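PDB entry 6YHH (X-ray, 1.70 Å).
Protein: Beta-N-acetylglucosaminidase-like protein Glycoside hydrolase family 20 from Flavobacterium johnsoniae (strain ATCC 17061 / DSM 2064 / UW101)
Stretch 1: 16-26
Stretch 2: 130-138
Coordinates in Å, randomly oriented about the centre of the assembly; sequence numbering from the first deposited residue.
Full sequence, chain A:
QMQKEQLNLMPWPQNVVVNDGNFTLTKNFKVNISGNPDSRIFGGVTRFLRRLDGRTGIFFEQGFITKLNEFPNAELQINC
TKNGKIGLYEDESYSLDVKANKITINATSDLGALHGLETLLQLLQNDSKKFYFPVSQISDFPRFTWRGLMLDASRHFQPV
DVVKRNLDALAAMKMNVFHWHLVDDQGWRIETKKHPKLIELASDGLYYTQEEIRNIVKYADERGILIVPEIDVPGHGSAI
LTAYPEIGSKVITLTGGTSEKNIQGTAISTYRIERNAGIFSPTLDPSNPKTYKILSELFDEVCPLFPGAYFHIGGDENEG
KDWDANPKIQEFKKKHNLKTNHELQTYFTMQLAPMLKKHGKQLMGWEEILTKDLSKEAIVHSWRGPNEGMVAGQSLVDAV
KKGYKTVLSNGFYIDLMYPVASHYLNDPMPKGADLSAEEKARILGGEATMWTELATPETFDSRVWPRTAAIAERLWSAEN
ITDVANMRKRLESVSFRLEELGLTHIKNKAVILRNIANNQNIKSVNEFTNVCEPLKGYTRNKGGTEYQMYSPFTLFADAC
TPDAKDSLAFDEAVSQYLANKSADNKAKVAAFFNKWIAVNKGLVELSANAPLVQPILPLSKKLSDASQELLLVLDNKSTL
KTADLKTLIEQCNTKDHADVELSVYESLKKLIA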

ATOM      1  N   VAL A  16     -28.422   3.962  21.962  1.00 11.23           N
ATOM      2  CA  VAL A  16     -28.088   2.522  21.783  1.00 12.54           C
ATOM      3  C   VAL A  16     -28.830   1.728  22.831  1.00 11.99           C
ATOM      4  O   VAL A  16     -28.584   1.937  24.020  1.00 13.26           O
ATOM      5  CB  VAL A  16     -26.594   2.249  22.021  1.00 12.97           C
ATOM      6  CG1 VAL A  16     -26.269   0.747  21.841  1.00 14.18           C
ATOM      7  CG2 VAL A  16     -25.747   3.140  21.110  1.00 14.67           C
ATOM      8  N   VAL A  17     -29.615   0.751  22.404  1.00 13.34           N
ATOM      9  CA  VAL A  17     -30.210  -0.213  23.334  1.00 12.76           C
ATOM     10  C   VAL A  17     -29.946  -1.630  22.838  1.00 14.33           C
ATOM     11  O   VAL A  17     -30.170  -1.900  21.668  1.00 14.76           O
ATOM     12  CB  VAL A  17     -31.720   0.029  23.460  1.00 13.92           C
ATOM     13  CG1 VAL A  17     -32.350  -0.940  24.476  1.00 15.12           C
ATOM     14  CG2 VAL A  17     -31.921   1.456  23.899  1.00 15.96           C
ATOM     15  N   VAL A  18     -29.483  -2.486  23.730  1.00 15.15           N
ATOM     16  CA  VAL A  18     -29.327  -3.896  23.344  1.00 16.34           C
ATOM     17  C   VAL A  18     -30.432  -4.708  24.033  1.00 17.94           C
ATOM     18  O   VAL A  18     -30.597  -4.599  25.256  1.00 16.77           O
ATOM     19  CB  VAL A  18     -27.979  -4.419  23.837  1.00 18.54           C
ATOM     20  CG1 VAL A  18     -27.802  -5.902  23.552  1.00 17.49           C
ATOM     21  CG2 VAL A  18     -26.874  -3.570  23.208  1.00 17.64           C
ATOM     22  N   ASN A  19     -31.097  -5.544  23.256  1.00 16.81           N
ATOM     23  CA  ASN A  19     -32.194  -6.407  23.796  1.00 19.91           C
ATOM     24  C   ASN A  19     -31.697  -7.868  23.749  1.00 23.69           C
ATOM     25  O   ASN A  19     -30.539  -8.130  23.456  1.00 29.62           O
ATOM     26  CB  ASN A  19     -33.480  -6.071  22.988  1.00 19.32           C
ATOM     27  CG  ASN A  19     -34.022  -4.645  23.302  1.00 20.85           C
ATOM     28  OD1 ASN A  19     -33.876  -4.135  24.393  1.00 22.97           O
ATOM     29  ND2 ASN A  19     -34.522  -4.002  22.334  1.00 25.17           N
ATOM     30  N   ASP A  20     -32.550  -8.815  23.991  1.00 24.62           N
ATOM     31  CA  ASP A  20     -32.175 -10.244  24.085  1.00 25.54           C
ATOM     32  C   ASP A  20     -32.017 -10.904  22.705  1.00 20.92           C
ATOM     33  O   ASP A  20     -32.811 -10.692  21.813  1.00 21.69           O
ATOM     34  CB  ASP A  20     -33.241 -11.083  24.891  1.00 25.87           C
ATOM     35  N   GLY A  21     -31.013 -11.773  22.575  1.00 18.80           N
ATOM     36  CA  GLY A  21     -30.872 -12.654  21.372  1.00 20.03           C
ATOM     37  C   GLY A  21     -29.917 -12.070  20.349  1.00 19.47           C
ATOM     38  O   GLY A  21     -29.437 -10.940  20.506  1.00 15.34           O
ATOM     39  N   ASN A  22     -29.668 -12.853  19.302  1.00 16.98           N
ATOM     40  CA  ASN A  22     -28.749 -12.492  18.241  1.00 16.89           C
ATOM     41  C   ASN A  22     -29.309 -12.773  16.874  1.00 17.24           C
ATOM     42  O   ASN A  22     -30.148 -13.677  16.684  1.00 17.63           O
ATOM     43  CB  ASN A  22     -27.468 -13.321  18.426  1.00 18.22           C
ATOM     44  CG  ASN A  22     -26.737 -12.949  19.664  1.00 22.40           C
ATOM     45  OD1 ASN A  22     -26.323 -11.804  19.802  1.00 22.52           O
ATOM     46  ND2 ASN A  22     -26.605 -13.872  20.609  1.00 23.95           N
ATOM     47  N   PHE A  23     -28.802 -12.048  15.889  1.00 14.59           N
ATOM     48  CA  PHE A  23     -29.025 -12.395  14.506  1.00 14.23           C
ATOM     49  C   PHE A  23     -27.767 -13.184  14.095  1.00 16.97           C
ATOM     50  O   PHE A  23     -26.650 -12.655  14.218  1.00 15.84           O
ATOM     51  CB  PHE A  23     -29.130 -11.132  13.663  1.00 13.84           C
ATOM     52  CG  PHE A  23     -29.202 -11.342  12.176  1.00 13.60           C
ATOM     53  CD1 PHE A  23     -28.051 -11.638  11.448  1.00 13.99           C
ATOM     54  CD2 PHE A  23     -30.389 -11.270  11.498  1.00 13.88           C
ATOM     55  CE1 PHE A  23     -28.110 -11.788  10.060  1.00 13.54           C
ATOM     56  CE2 PHE A  23     -30.463 -11.418  10.120  1.00 15.62           C
ATOM     57  CZ  PHE A  23     -29.317 -11.711   9.410  1.00 14.86           C
ATOM     58  N   THR A  24     -27.948 -14.421  13.577  1.00 16.06           N
ATOM     59  CA  THR A  24     -26.799 -15.256  13.182  1.00 16.32           C
ATOM     60  C   THR A  24     -26.500 -15.094  11.698  1.00 15.52           C
ATOM     61  O   THR A  24     -27.379 -15.190  10.856  1.00 15.60           O
ATOM     62  CB  THR A  24     -27.071 -16.718  13.517  1.00 17.85           C
ATOM     63  OG1 THR A  24     -27.157 -16.868  14.949  1.00 18.84           O
ATOM     64  CG2 THR A  24     -25.894 -17.593  13.011  1.00 18.71           C
ATOM     65  N   LEU A  25     -25.227 -14.789  11.347  1.00 13.54           N
ATOM     66  CA  LEU A  25     -24.850 -14.609   9.949  1.00 14.31           C
ATOM     67  C   LEU A  25     -24.561 -15.978   9.300  1.00 13.68           C
ATOM     68  O   LEU A  25     -23.826 -16.840   9.880  1.00 14.16           O
ATOM     69  CB  LEU A  25     -23.577 -13.737   9.842  1.00 16.99           C
ATOM     70  CG  LEU A  25     -23.689 -12.318   9.461  1.00 21.10           C
ATOM     71  CD1 LEU A  25     -22.242 -11.762   9.518  1.00 22.79           C
ATOM     72  CD2 LEU A  25     -24.262 -12.140   8.070  1.00 18.30           C
ATOM     73  N   THR A  26     -25.205 -16.189   8.169  1.00 12.96           N
ATOM     74  CA  THR A  26     -25.112 -17.440   7.444  1.00 14.84           C
ATOM     75  C   THR A  26     -24.987 -17.136   5.982  1.00 14.38           C
ATOM     76  O   THR A  26     -25.093 -16.010   5.531  1.00 14.55           O
ATOM     77  CB  THR A  26     -26.431 -18.257   7.545  1.00 14.43           C
ATOM     78  OG1 THR A  26     -27.456 -17.632   6.789  1.00 15.46           O
ATOM     79  CG2 THR A  26     -26.801 -18.417   9.008  1.00 15.80           C
ATOM     80  N   LYS A 130     -19.312 -19.020  15.109  1.00 15.59           N
ATOM     81  CA  LYS A 130     -20.252 -18.254  14.288  1.00 13.73           C
ATOM     82  C   LYS A 130     -20.068 -16.771  14.529  1.00 13.22           C
ATOM     83  O   LYS A 130     -19.550 -16.328  15.551  1.00 14.41           O
ATOM     84  CB  LYS A 130     -21.724 -18.536  14.749  1.00 17.87           C
ATOM     85  N   PHE A 131     -20.604 -16.014  13.573  1.00 12.98           N
ATOM     86  CA  PHE A 131     -20.685 -14.577  13.600  1.00 12.59           C
ATOM     87  C   PHE A 131     -22.105 -14.157  13.802  1.00 13.62           C
ATOM     88  O   PHE A 131     -23.035 -14.763  13.221  1.00 13.89           O
ATOM     89  CB  PHE A 131     -20.144 -13.992  12.241  1.00 13.30           C
ATOM     90  CG  PHE A 131     -18.653 -14.208  12.096  1.00 13.03           C
ATOM     91  CD1 PHE A 131     -17.799 -13.297  12.631  1.00 13.54           C
ATOM     92  CD2 PHE A 131     -18.116 -15.316  11.393  1.00 15.27           C
ATOM     93  CE1 PHE A 131     -16.392 -13.437  12.584  1.00 13.18           C
ATOM     94  CE2 PHE A 131     -16.727 -15.495  11.347  1.00 13.02           C
ATOM     95  CZ  PHE A 131     -15.877 -14.559  11.919  1.00 13.33           C
ATOM     96  N   TYR A 132     -22.292 -13.070  14.540  1.00 13.50           N
ATOM     97  CA  TYR A 132     -23.632 -12.616  14.808  1.00 15.16           C
ATOM     98  C   TYR A 132     -23.712 -11.143  15.093  1.00 15.15           C
ATOM     99  O   TYR A 132     -22.689 -10.537  15.341  1.00 14.00           O
ATOM    100  CB  TYR A 132     -24.203 -13.429  15.936  1.00 16.67           C
ATOM    101  CG  TYR A 132     -23.529 -13.404  17.189  1.00 21.10           C
ATOM    102  CD1 TYR A 132     -23.866 -12.459  18.163  1.00 23.95           C
ATOM    103  CD2 TYR A 132     -22.526 -14.368  17.512  1.00 26.05           C
ATOM    104  CE1 TYR A 132     -23.225 -12.418  19.399  1.00 24.47           C
ATOM    105  CE2 TYR A 132     -21.860 -14.288  18.764  1.00 27.24           C
ATOM    106  CZ  TYR A 132     -22.249 -13.346  19.709  1.00 29.09           C
ATOM    107  OH  TYR A 132     -21.627 -13.229  20.951  1.00 30.28           O
ATOM    108  N   PHE A 133     -24.927 -10.578  15.077  1.00 13.33           N
ATOM    109  CA  PHE A 133     -25.171  -9.201  15.480  1.00 13.14           C
ATOM    110  C   PHE A 133     -26.180  -9.234  16.614  1.00 14.24           C
ATOM    111  O   PHE A 133     -27.131  -9.989  16.569  1.00 14.86           O
ATOM    112  CB  PHE A 133     -25.767  -8.367  14.386  1.00 12.70           C
ATOM    113  CG  PHE A 133     -24.957  -8.298  13.110  1.00 14.34           C
ATOM    114  CD1 PHE A 133     -23.851  -7.495  13.028  1.00 14.56           C
ATOM    115  CD2 PHE A 133     -25.363  -8.967  11.956  1.00 13.47           C
ATOM    116  CE1 PHE A 133     -23.175  -7.394  11.859  1.00 13.17           C
ATOM    117  CE2 PHE A 133     -24.671  -8.841  10.759  1.00 14.08           C
ATOM    118  CZ  PHE A 133     -23.573  -8.049  10.731  1.00 13.98           C
ATOM    119  N   PRO A 134     -25.895  -8.534  17.697  1.00 15.72           N
ATOM    120  CA  PRO A 134     -26.837  -8.529  18.819  1.00 14.53           C
ATOM    121  C   PRO A 134     -28.127  -7.796  18.458  1.00 13.80           C
ATOM    122  O   PRO A 134     -28.148  -6.783  17.773  1.00 14.31           O
ATOM    123  CB  PRO A 134     -26.049  -7.850  19.924  1.00 17.20           C
ATOM    124  CG  PRO A 134     -25.147  -6.943  19.187  1.00 20.16           C
ATOM    125  CD  PRO A 134     -24.713  -7.703  17.986  1.00 16.97           C
ATOM    126  N   VAL A 135     -29.246  -8.372  18.884  1.00 13.27           N
ATOM    127  CA  VAL A 135     -30.556  -7.753  18.762  1.00 13.18           C
ATOM    128  C   VAL A 135     -30.456  -6.430  19.548  1.00 13.10           C
ATOM    129  O   VAL A 135     -30.030  -6.447  20.713  1.00 14.81           O
ATOM    130  CB  VAL A 135     -31.653  -8.709  19.347  1.00 14.99           C
ATOM    131  CG1 VAL A 135     -32.990  -7.982  19.551  1.00 17.18           C
ATOM    132  CG2 VAL A 135     -31.889  -9.813  18.361  1.00 15.98           C
ATOM    133  N   SER A 136     -30.824  -5.343  18.871  1.00 13.69           N
ATOM    134  CA  SER A 136     -30.535  -3.995  19.378  1.00 13.30           C
ATOM    135  C   SER A 136     -31.232  -2.951  18.517  1.00 13.82           C
ATOM    136  O   SER A 136     -31.597  -3.215  17.340  1.00 14.24           O
ATOM    137  CB  SER A 136     -28.999  -3.788  19.353  1.00 13.88           C
ATOM    138  OG  SER A 136     -28.510  -4.004  18.028  1.00 12.82           O
ATOM    139  N   GLN A 137     -31.300  -1.714  19.037  1.00 12.96           N
ATOM    140  CA  GLN A 137     -31.854  -0.608  18.315  1.00 15.51           C
ATOM    141  C   GLN A 137     -30.978   0.597  18.541  1.00 13.29           C
ATOM    142  O   GLN A 137     -30.650   0.907  19.687  1.00 13.71           O
ATOM    143  CB  GLN A 137     -33.299  -0.233  18.778  1.00 18.55           C
ATOM    144  CG  GLN A 137     -34.267  -1.397  18.678  1.00 24.14           C
ATOM    145  CD  GLN A 137     -34.273  -2.191  19.993  1.00 29.47           C
ATOM    146  OE1 GLN A 137     -34.334  -1.586  21.057  1.00 44.48           O
ATOM    147  NE2 GLN A 137     -34.139  -3.529  19.930  1.00 34.36           N
ATOM    148  N   ILE A 138     -30.621   1.224  17.422  1.00 12.13           N
ATOM    149  CA  ILE A 138     -29.739   2.366  17.439  1.00 12.87           C
ATOM    150  C   ILE A 138     -30.374   3.436  16.649  1.00 12.80           C
ATOM    151  O   ILE A 138     -30.864   3.168  15.530  1.00 13.85           O
ATOM    152  CB  ILE A 138     -28.335   1.973  16.853  1.00 13.72           C
ATOM    153  CG1 ILE A 138     -27.573   1.110  17.807  1.00 14.56           C
ATOM    154  CG2 ILE A 138     -27.524   3.207  16.438  1.00 13.66           C
ATOM    155  CD1 ILE A 138     -26.296   0.461  17.253  1.00 14.50           C
TER
HETATM  156  O   HOH W   1     -21.416 -17.205  11.201  1.00 19.46           O

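How do the two backbones run against each other? They lie side by side as antiparallel strands, each bent by a corner, at Asp20 in the first stretch and at Val135 in the second. Before its corner the first stretch pairs with the end of the second: Val16 to Asn19 runs at 169° to Ser136 to Ile138, almost exactly antiparallel. Beyond the corner, the segment from Gly21 to Thr24 meets Phe131 to Pro134 at 135°, a more strongly crossed antiparallel arrangement. Val17 faces Gln137 and Phe23 faces Phe133 as hydrogen-bonded pairs, while the register slips by two between Val18 and Asn22, a beta bulge that accommodates the extra residues of the first stretch.

Which hydrogen bonds hold this ladder together? Val17 and Gln137 exchange a reciprocal pair, Val17 N to Gln137 O and Gln137 N to Val17 O, both 2.9 Å. At the bulge Val135 serves two different residues: its O accepts from Asn19 N at 2.9 Å, and its N donates to Gly21 O at 3.0 Å, so the pairing continues across the corner. The reciprocal pattern returns with Phe23 N to Phe133 O at 2.7 Å and Phe133 N to Phe23 O at 2.8 Å. Leu25 N then donates to Phe131 O at 2.9 Å. Where the direct ladder stops, a water takes over, donating to Leu25 O and accepting from Phe131 N, each at 2.8 Å.

What lies around the corners? Gly21 has a positive phi of 97°, and at its backbone angles a CB would be jammed against the carbonyl O of Asp20, which by itself calls for glycine. Val135 points toward the first stretch, its CB 3.4 Å from Asp20 O, and it is the residue with the largest area covered by the other stretch. Beside it, Ser136 OG donates to Pro134 O at 2.8 Å, a bond within the second stretch that spans the corner.

Where do the apolar side chains meet? Phe23 and Phe133 share one face of their sheet, and Phe23 CD1 reaches the edge of the Phe133 ring, 3.8 Å from CD2 of Phe133. Leu25 packs against the same ring, its CG 3.8 Å from Phe133 CE2, and its CD1 lies 4.1 Å from Phe131 CB. These residues are all buried, so close packing excludes water from their hydrocarbon surfaces. At the other end Val16 CG1 and Ile138 CG1 approach more loosely, at 4.3 Å.

How do polar side chains fit into the contact? On the face shared by Asn22, Thr24, Tyr132 and Pro134, Asn22 OD1 sits 3.0 Å from Tyr132 CD1 and 3.5 Å from Pro134 CA, a carbonyl oxygen resting against carbon atoms in van der Waals contact. Near the corner, the amides of Asn19 and Gln137 come together, with Asn19 ND2 2.5 Å from Gln137 NE2; as modelled these are two donors, so that contact is no hydrogen bond.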